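PDB 2NO4: (S)-2-haloacid dehalogenase 4A from Burkholderia cepacia, which catalyses the hydrolytic dehalogenation of short-chain (S)-2-haloalkanoic acids to (R)-2-hydroxyalkanoic acids, inverting the configuration of the halogen-bearing carbon. Local coordinates for residues 17-20 with 24-27; 33-38 with 94-99; 100-105 with 131-136. All coordinates share one frame; numbering follows the deposited sequence.

Interaction 1: 17-20 with 24-27; sequences CVFD and TLLD
Thr24 OG1 is gripped by two groups: it donates a short 2.6 Å hydrogen bond to Asp20 OD2 and is also hydrogen-bonded to the backbone N of Ser186. Asp20 and Thr24 belong to HAD motif I, in which the nucleophilic aspartate follows the first strand of the Rossmann-like core and a threonine four residues later folds back onto it. Asp20 is that nucleophile, and Thr24 is thought to be important for catalysis. The hydroxyl approaches OD2 from its anti side and lies 18° out of the carboxylate plane. On Thr24 the methyl CG2 stands anti to the backbone N, and the chi1 of -55° places OG1 beside that N, where it can reach the carboxylate. One oxygen of Asp20 is thus engaged by the loop, while the other, OD1, makes a salt bridge to Lys161. Partners on both oxygens restrain the rotation of the carboxylate about CB-CG.

Beside this polar pair the contact is apolar. Leu25 crosses the Phe19 side chain at about a right angle, its CD1 lying 3.7 Å from Phe19 CB and its CD2 3.8 Å from Phe19 CD2. Thr24 CG2 comes up at the edge of the Phe19 ring, near its plane. Leu114 of helix 110-119 touches both Phe19 and Leu25, so the loop after the strand is packed into the same hydrophobic layer as the strand itself. The strand is held on both flanks, with backbone bonds from Val18 to strand 181-185 and from Cys17 and Phe19 to strand 123-128. Between the polar and apolar halves lies the buried carbonyl of Asp20, which has no hydrogen-bond partner in the model; its O rests 3.5 Å from Leu25 CG.

Interaction 2: 33-38 with 94-99; sequences MRNADE and KDRLMS
Arg96 reaches from helix 90-102 to two oxygens on 33-38, one at the edge of its guanidinium and one over a face. At the edge is Asn35 OD1, which accepts a hydrogen bond from Arg96 NE at 3.1 Å, with an N-H...O angle of 156°, and a weak one from Arg96 NH2 at 3.3 Å. The oxygen lies close to the guanidinium plane, yet the amide itself is turned steeply, its plane 78° from that of the guanidinium. Over one face comes Glu38, whose OE1 forms a salt bridge to Arg96 NH2. The modelled separation of 2.5 Å is shorter than a usual salt bridge, so the exact value is doubtful. Glu38 also touches a crystal neighbour, and its pose may be partly set by the lattice. Glu38 CG lies above the same guanidinium, 3.8 Å from its plane and offset toward its edge. Both chains are bent, Arg96 at chi3 (80°) and Glu38 at chi2, and they cross at about a right angle.

The other end of the Asn35 amide is tied elsewhere, ND2 donating to the carbonyl of Ala31 one turn back. Asn35 occupies the N-cap position of helix 36-39 but makes no capping bond; its side chain is spent on Ala31 and Arg96 instead.

Further in, Leu97 CD2 packs at 3.8 Å against Asn35 CB, the two side chains running past each other in opposite directions. Leu97 continues inward to Leu46 and Trp50 of helix 43-63 and Leu78 of helix 70-84, the hydrophobic interior of the helical cap domain. The contact therefore grades from leucine to amide to ion pair: both ends of the buried Asn35 amide have a partner, and the charges sit on the outer, more solvent-accessible side.

Interaction 3: 100-105 with 131-136; sequences AYKELS and NDEMLQ. With SO4 (sulfate ion), chain I.
Two backbone carbonyls approach one another here: the O of Lys102 and the O of Met134 lie 3.7 Å apart where the end of helix 90-102 passes helix 132-141. A water wedged alongside bridges the two backbones, donating one hydrogen bond to Tyr101 O at 2.8 Å and the other to Met134 O.

Beside the water, the Met134 side chain extends to Tyr101, its methyl CE resting obliquely 3.5 Å from CE2 of the ring. Met134 CG takes the crowded position between the backbone N and the carbonyl carbon (chi1 75°), and a bend at chi3 turns CE onto the tyrosine. The centre of one ring face is covered by Leu104 CG from the same segment, and the hydroxyl is hydrogen-bonded to Gln54. Both Tyr101 and Met134 touch Tyr22, which binds the haloacid. This is the seam between the helical cap and the Rossmann-like core of the HAD fold: helix 132-141 follows strand 123-128, at whose end Ser128 and Asn129 bind substrate.

On the outer side Lys102, extended beyond CG, makes a salt bridge with Glu133, its NZ meeting the anti lone pair of OE1 at 3.3 Å. A second water accepts from Lys102 NZ and donates to Glu133 OE1, closing the pair into a small triangle. At the start of helix 132-141 a sulfate, probably from the crystallisation liquor, is bound through its O4. Asn131 ND2 at the N-cap position donates to O4 almost straight (175°), and Glu133 N donates to the same oxygen, each at 2.8 Å.

In the fold
Interaction 1 is the buried one, its centre about 5 Å from the centre of the chain and built around the nucleophile. The centre of interaction 2 lies about 20 Å from that of the chain, in the cap and partly at its surface, and interaction 3 falls between them. Interactions 2 and 3 share helix 90-102: its middle holds 33-38 through an arginine, and its last turn meets helix 132-141 of the core. Segment 100-105 also reaches interaction 1, where Asp27 N and Ser105 O, 2.7 Å apart, probably form a hydrogen bond between the two connections joining cap and core. Interaction 1 joins a catalytic carboxylate to apolar packing; interactions 2 and 3 each combine buried apolar packing with one outer ion pair, water-bridged in interaction 3.

Interaction 1: 17-20 with 24-27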
loop_
_atom_site.group_PDB
_atom_site.type_symbol
_atom_site.label_atom_id
_atom_site.label_comp_id
_atom_site.label_asym_id
_atom_site.label_seq_id
_atom_site.Cartn_x
_atom_site.Cartn_y
_atom_site.Cartn_z
ATOM N N CYS B 17 14.148 -3.369 23.158
ATOM C CA CYS B 17 13.281 -2.349 22.563
ATOM C C CYS B 17 13.697 -2.239 21.137
ATOM O O CYS B 17 14.823 -1.872 20.839
ATOM C CB CYS B 17 13.426 -0.992 23.270
ATOM S SG CYS B 17 12.823 -1.064 25.000
ATOM N N VAL B 18 12.784 -2.630 20.248
ATOM C CA VAL B 18 13.056 -2.643 18.828
ATOM C C VAL B 18 12.190 -1.566 18.168
ATOM O O VAL B 18 10.948 -1.537 18.350
ATOM C CB VAL B 18 12.788 -4.057 18.209
ATOM C CG1 VAL B 18 13.066 -4.005 16.722
ATOM C CG2 VAL B 18 13.691 -5.119 18.889
ATOM N N PHE B 19 12.873 -0.679 17.450
ATOM C CA PHE B 19 12.311 0.514 16.878
ATOM C C PHE B 19 12.203 0.479 15.350
ATOM O O PHE B 19 13.149 0.157 14.662
ATOM C CB PHE B 19 13.205 1.724 17.246
ATOM C CG PHE B 19 13.031 2.168 18.660
ATOM C CD1 PHE B 19 13.801 1.600 19.699
ATOM C CD2 PHE B 19 12.053 3.094 18.983
ATOM C CE1 PHE B 19 13.599 1.987 21.017
ATOM C CE2 PHE B 19 11.850 3.499 20.331
ATOM C CZ PHE B 19 12.639 2.937 21.328
ATOM N N ASP B 20 11.035 0.864 14.851
ATOM C CA ASP B 20 10.882 1.334 13.480
ATOM C C ASP B 20 11.727 2.590 13.268
ATOM O O ASP B 20 11.989 3.343 14.216
ATOM C CB ASP B 20 9.383 1.597 13.234
ATOM C CG ASP B 20 9.110 2.180 11.882
ATOM O OD1 ASP B 20 9.155 1.399 10.924
ATOM O OD2 ASP B 20 8.834 3.404 11.784
ATOM N N THR B 24 9.055 6.923 12.819
ATOM C CA THR B 24 9.091 6.722 14.275
ATOM C C THR B 24 10.257 7.479 14.906
ATOM O O THR B 24 10.047 8.337 15.764
ATOM C CB THR B 24 9.155 5.225 14.589
ATOM O OG1 THR B 24 8.053 4.578 13.946
ATOM C CG2 THR B 24 9.091 4.924 16.134
ATOM N N LEU B 25 11.480 7.146 14.484
ATOM C CA LEU B 25 12.679 7.842 14.959
ATOM C C LEU B 25 13.051 8.979 14.021
ATOM O O LEU B 25 13.566 9.983 14.474
ATOM C CB LEU B 25 13.878 6.882 15.082
ATOM C CG LEU B 25 13.706 5.751 16.115
ATOM C CD1 LEU B 25 14.912 4.822 16.126
ATOM C CD2 LEU B 25 13.384 6.292 17.531
ATOM N N LEU B 26 12.768 8.795 12.729
ATOM C CA LEU B 26 13.114 9.739 11.659
ATOM C C LEU B 26 11.833 10.313 11.067
ATOM O O LEU B 26 10.886 9.585 10.784
ATOM C CB LEU B 26 13.906 9.036 10.555
ATOM C CG LEU B 26 15.240 8.430 11.005
ATOM C CD1 LEU B 26 15.937 7.680 9.863
ATOM C CD2 LEU B 26 16.124 9.568 11.541
ATOM N N ASP B 27 11.847 11.613 10.833
ATOM C CA ASP B 27 10.652 12.345 10.408
ATOM C C ASP B 27 10.526 12.341 8.873
ATOM O O ASP B 27 11.201 13.110 8.206
ATOM C CB ASP B 27 10.754 13.766 10.955
ATOM C CG ASP B 27 9.511 14.560 10.748
ATOM O OD1 ASP B 27 8.695 14.238 9.855
ATOM O OD2 ASP B 27 9.354 15.526 11.504
#

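Interaction 2: 33-38 with 94-99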
loop_
_atom_site.group_PDB
_atom_site.type_symbol
_atom_site.label_atom_id
_atom_site.label_comp_id
_atom_site.label_asym_id
_atom_site.label_seq_id
_atom_site.Cartn_x
_atom_site.Cartn_y
_atom_site.Cartn_z
ATOM N N MET B 33 9.594 19.167 3.592
ATOM C CA MET B 33 9.364 20.387 4.378
ATOM C C MET B 33 10.535 21.357 4.277
ATOM O O MET B 33 10.343 22.557 4.096
ATOM C CB MET B 33 9.095 20.014 5.834
ATOM C CG MET B 33 8.056 20.867 6.583
ATOM S SD MET B 33 7.569 20.042 8.144
ATOM C CE MET B 33 6.194 19.015 7.594
ATOM N N ARG B 34 11.746 20.830 4.346
ATOM C CA ARG B 34 12.943 21.639 4.228
ATOM C C ARG B 34 13.183 22.218 2.826
ATOM O O ARG B 34 13.993 23.114 2.670
ATOM C CB ARG B 34 14.147 20.842 4.737
ATOM C CG ARG B 34 13.971 20.486 6.244
ATOM C CD ARG B 34 15.283 20.180 6.991
ATOM N NE ARG B 34 15.811 18.833 6.742
ATOM C CZ ARG B 34 16.757 18.533 5.847
ATOM N NH1 ARG B 34 17.288 19.490 5.084
ATOM N NH2 ARG B 34 17.168 17.264 5.706
ATOM N N ASN B 35 12.469 21.712 1.821
ATOM C CA ASN B 35 12.644 22.123 0.432
ATOM C C ASN B 35 11.308 22.562 -0.166
ATOM O O ASN B 35 11.122 22.534 -1.372
ATOM C CB ASN B 35 13.194 20.956 -0.389
ATOM C CG ASN B 35 14.596 20.560 0.026
ATOM O OD1 ASN B 35 15.579 21.152 -0.437
ATOM N ND2 ASN B 35 14.703 19.538 0.898
ATOM N N ALA B 36 10.383 22.944 0.710
ATOM C CA ALA B 36 9.021 23.262 0.318
ATOM C C ALA B 36 8.970 24.456 -0.665
ATOM O O ALA B 36 8.229 24.423 -1.653
ATOM C CB ALA B 36 8.193 23.528 1.559
ATOM N N ASP B 37 9.793 25.483 -0.421
ATOM C CA ASP B 37 9.873 26.675 -1.314
ATOM C C ASP B 37 10.294 26.314 -2.746
ATOM O O ASP B 37 9.779 26.856 -3.713
ATOM C CB ASP B 37 10.854 27.743 -0.748
ATOM C CG ASP B 37 10.391 28.360 0.583
ATOM O OD1 ASP B 37 9.270 28.075 1.068
ATOM O OD2 ASP B 37 11.165 29.164 1.152
ATOM N N GLU B 38 11.271 25.416 -2.854
ATOM C CA GLU B 38 11.737 24.895 -4.112
ATOM C C GLU B 38 10.654 24.077 -4.824
ATOM O O GLU B 38 10.561 24.112 -6.048
ATOM C CB GLU B 38 12.995 24.030 -3.884
ATOM C CG GLU B 38 14.241 24.787 -3.365
ATOM C CD GLU B 38 14.368 24.881 -1.819
ATOM O OE1 GLU B 38 15.526 24.886 -1.352
ATOM O OE2 GLU B 38 13.371 24.966 -1.063
ATOM N N LYS B 94 14.761 16.319 -7.660
ATOM C CA LYS B 94 15.027 14.920 -7.291
ATOM C C LYS B 94 16.324 14.763 -6.481
ATOM O O LYS B 94 16.321 14.130 -5.415
ATOM C CB LYS B 94 15.043 14.014 -8.518
ATOM C CG LYS B 94 15.077 12.541 -8.193
ATOM C CD LYS B 94 14.917 11.725 -9.462
ATOM C CE LYS B 94 15.332 10.305 -9.187
ATOM N NZ LYS B 94 15.103 9.403 -10.358
ATOM N N ASP B 95 17.412 15.339 -6.987
ATOM C CA ASP B 95 18.703 15.317 -6.288
ATOM C C ASP B 95 18.592 15.911 -4.895
ATOM O O ASP B 95 19.055 15.315 -3.931
ATOM C CB ASP B 95 19.773 16.079 -7.096
ATOM C CG ASP B 95 20.114 15.405 -8.442
ATOM O OD1 ASP B 95 19.834 14.192 -8.635
ATOM O OD2 ASP B 95 20.680 16.102 -9.334
ATOM N N ARG B 96 17.998 17.101 -4.792
ATOM C CA ARG B 96 17.785 17.788 -3.510
ATOM C C ARG B 96 16.953 16.976 -2.523
ATOM O O ARG B 96 17.277 16.871 -1.329
ATOM C CB ARG B 96 17.090 19.132 -3.727
ATOM C CG ARG B 96 18.037 20.260 -4.134
ATOM C CD ARG B 96 17.285 21.606 -4.203
ATOM N NE ARG B 96 17.135 22.172 -2.857
ATOM C CZ ARG B 96 17.893 23.159 -2.377
ATOM N NH1 ARG B 96 18.827 23.720 -3.147
ATOM N NH2 ARG B 96 17.709 23.600 -1.132
ATOM N N LEU B 97 15.869 16.403 -3.023
ATOM C CA LEU B 97 14.927 15.660 -2.146
ATOM C C LEU B 97 15.493 14.301 -1.683
ATOM O O LEU B 97 15.341 13.919 -0.520
ATOM C CB LEU B 97 13.558 15.554 -2.818
ATOM C CG LEU B 97 12.731 16.861 -2.895
ATOM C CD1 LEU B 97 11.400 16.619 -3.608
ATOM C CD2 LEU B 97 12.472 17.413 -1.520
ATOM N N MET B 98 16.190 13.605 -2.580
ATOM C CA MET B 98 16.923 12.372 -2.218
ATOM C C MET B 98 18.070 12.627 -1.220
ATOM O O MET B 98 18.265 11.837 -0.292
ATOM C CB MET B 98 17.425 11.646 -3.479
ATOM C CG MET B 98 16.314 11.062 -4.381
ATOM S SD MET B 98 15.152 9.917 -3.557
ATOM C CE MET B 98 16.155 8.437 -3.297
ATOM N N SER B 99 18.814 13.733 -1.387
ATOM C CA SER B 99 19.860 14.093 -0.411
ATOM C C SER B 99 19.269 14.396 0.939
ATOM O O SER B 99 19.834 14.018 1.949
ATOM C CB SER B 99 20.671 15.319 -0.840
ATOM O OG SER B 99 21.262 15.042 -2.072
#

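Interaction 3: 100-105 with 131-136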
loop_
_atom_site.group_PDB
_atom_site.type_symbol
_atom_site.label_atom_id
_atom_site.label_comp_id
_atom_site.label_asym_id
_atom_site.label_seq_id
_atom_site.Cartn_x
_atom_site.Cartn_y
_atom_site.Cartn_z
ATOM N N ALA B 100 18.123 15.072 0.952
ATOM C CA ALA B 100 17.451 15.369 2.201
ATOM C C ALA B 100 16.959 14.095 2.874
ATOM O O ALA B 100 17.017 13.969 4.087
ATOM C CB ALA B 100 16.311 16.367 1.963
ATOM N N TYR B 101 16.515 13.125 2.086
ATOM C CA TYR B 101 16.017 11.878 2.616
ATOM C C TYR B 101 17.157 11.074 3.233
ATOM O O TYR B 101 16.991 10.380 4.242
ATOM C CB TYR B 101 15.326 11.044 1.509
ATOM C CG TYR B 101 14.270 10.123 2.099
ATOM C CD1 TYR B 101 12.919 10.512 2.126
ATOM C CD2 TYR B 101 14.621 8.890 2.687
ATOM C CE1 TYR B 101 11.953 9.692 2.686
ATOM C CE2 TYR B 101 13.659 8.080 3.265
ATOM C CZ TYR B 101 12.330 8.498 3.253
ATOM O OH TYR B 101 11.380 7.704 3.801
ATOM N N LYS B 102 18.330 11.178 2.614
ATOM C CA LYS B 102 19.492 10.410 3.047
ATOM C C LYS B 102 19.873 10.850 4.445
ATOM O O LYS B 102 20.401 10.060 5.211
ATOM C CB LYS B 102 20.661 10.583 2.063
ATOM C CG LYS B 102 21.586 9.398 2.069
ATOM C CD LYS B 102 22.607 9.423 0.950
ATOM C CE LYS B 102 23.704 8.440 1.324
ATOM N NZ LYS B 102 24.809 8.353 0.326
ATOM N N GLU B 103 19.568 12.100 4.784
ATOM C CA GLU B 103 19.788 12.625 6.125
ATOM C C GLU B 103 18.534 13.238 6.783
ATOM O O GLU B 103 18.525 14.395 7.234
ATOM C CB GLU B 103 20.979 13.577 6.105
ATOM C CG GLU B 103 22.236 12.826 5.567
ATOM C CD GLU B 103 23.564 13.556 5.754
ATOM O OE1 GLU B 103 23.577 14.758 6.169
ATOM O OE2 GLU B 103 24.599 12.887 5.488
ATOM N N LEU B 104 17.473 12.430 6.827
ATOM C CA LEU B 104 16.211 12.793 7.502
ATOM C C LEU B 104 16.429 13.168 8.955
ATOM O O LEU B 104 17.141 12.463 9.669
ATOM C CB LEU B 104 15.244 11.604 7.502
ATOM C CG LEU B 104 14.319 11.248 6.377
ATOM C CD1 LEU B 104 13.286 10.304 6.982
ATOM C CD2 LEU B 104 13.614 12.470 5.698
ATOM N N SER B 105 15.785 14.260 9.373
ATOM C CA SER B 105 15.726 14.711 10.767
ATOM C C SER B 105 15.162 13.640 11.683
ATOM O O SER B 105 14.147 12.982 11.349
ATOM C CB SER B 105 14.782 15.919 10.886
ATOM O OG SER B 105 15.161 16.935 9.992
ATOM N N ASN B 131 17.507 -0.019 3.605
ATOM C CA ASN B 131 18.801 -0.704 3.406
ATOM C C ASN B 131 19.905 0.038 4.178
ATOM O O ASN B 131 19.745 1.240 4.505
ATOM C CB ASN B 131 19.132 -0.815 1.908
ATOM C CG ASN B 131 19.131 0.539 1.185
ATOM O OD1 ASN B 131 18.063 1.108 0.921
ATOM N ND2 ASN B 131 20.330 1.036 0.806
ATOM N N ASP B 132 21.008 -0.642 4.464
ATOM C CA ASP B 132 22.013 -0.075 5.358
ATOM C C ASP B 132 22.523 1.290 4.922
ATOM O O ASP B 132 22.645 2.207 5.716
ATOM C CB ASP B 132 23.162 -1.048 5.596
ATOM C CG ASP B 132 23.975 -0.671 6.815
ATOM O OD1 ASP B 132 25.128 -0.245 6.636
ATOM O OD2 ASP B 132 23.444 -0.772 7.944
ATOM N N GLU B 133 22.835 1.434 3.646
ATOM C CA GLU B 133 23.425 2.682 3.185
ATOM C C GLU B 133 22.582 3.939 3.478
ATOM O O GLU B 133 23.103 4.921 4.034
ATOM C CB GLU B 133 23.788 2.658 1.700
ATOM C CG GLU B 133 24.605 3.904 1.353
ATOM C CD GLU B 133 24.883 4.060 -0.109
ATOM O OE1 GLU B 133 25.068 5.230 -0.552
ATOM O OE2 GLU B 133 24.924 3.014 -0.819
ATOM N N MET B 134 21.298 3.929 3.087
ATOM C CA MET B 134 20.431 5.074 3.374
ATOM C C MET B 134 20.191 5.261 4.893
ATOM O O MET B 134 20.200 6.385 5.395
ATOM C CB MET B 134 19.109 4.977 2.579
ATOM C CG MET B 134 18.100 3.961 3.100
ATOM S SD MET B 134 16.652 3.862 2.043
ATOM C CE MET B 134 15.762 5.366 2.596
ATOM N N LEU B 135 20.015 4.163 5.615
ATOM C CA LEU B 135 19.645 4.230 7.019
ATOM C C LEU B 135 20.836 4.697 7.875
ATOM O O LEU B 135 20.674 5.535 8.770
ATOM C CB LEU B 135 19.185 2.871 7.518
ATOM C CG LEU B 135 17.975 2.783 8.458
ATOM C CD1 LEU B 135 18.070 1.434 9.139
ATOM C CD2 LEU B 135 17.842 3.899 9.495
ATOM N N GLN B 136 22.014 4.136 7.602
ATOM C CA GLN B 136 23.244 4.531 8.299
ATOM C C GLN B 136 23.572 6.014 8.153
ATOM O O GLN B 136 23.908 6.687 9.150
ATOM C CB GLN B 136 24.434 3.639 7.884
ATOM C CG GLN B 136 24.517 2.342 8.688
ATOM C CD GLN B 136 24.594 2.607 10.212
ATOM O OE1 GLN B 136 23.709 2.206 10.979
ATOM N NE2 GLN B 136 25.643 3.319 10.633
HETATM S S SO4 I . 23.617 -1.397 1.178
HETATM O O1 SO4 I . 24.940 -0.775 1.301
HETATM O O2 SO4 I . 23.419 -1.778 -0.238
HETATM O O3 SO4 I . 23.593 -2.599 2.041
HETATM O O4 SO4 I . 22.598 -0.407 1.586
HETATM O O HOH W 1 17.659 7.706 4.808
HETATM O O HOH W 2 23.339 7.227 -1.799
#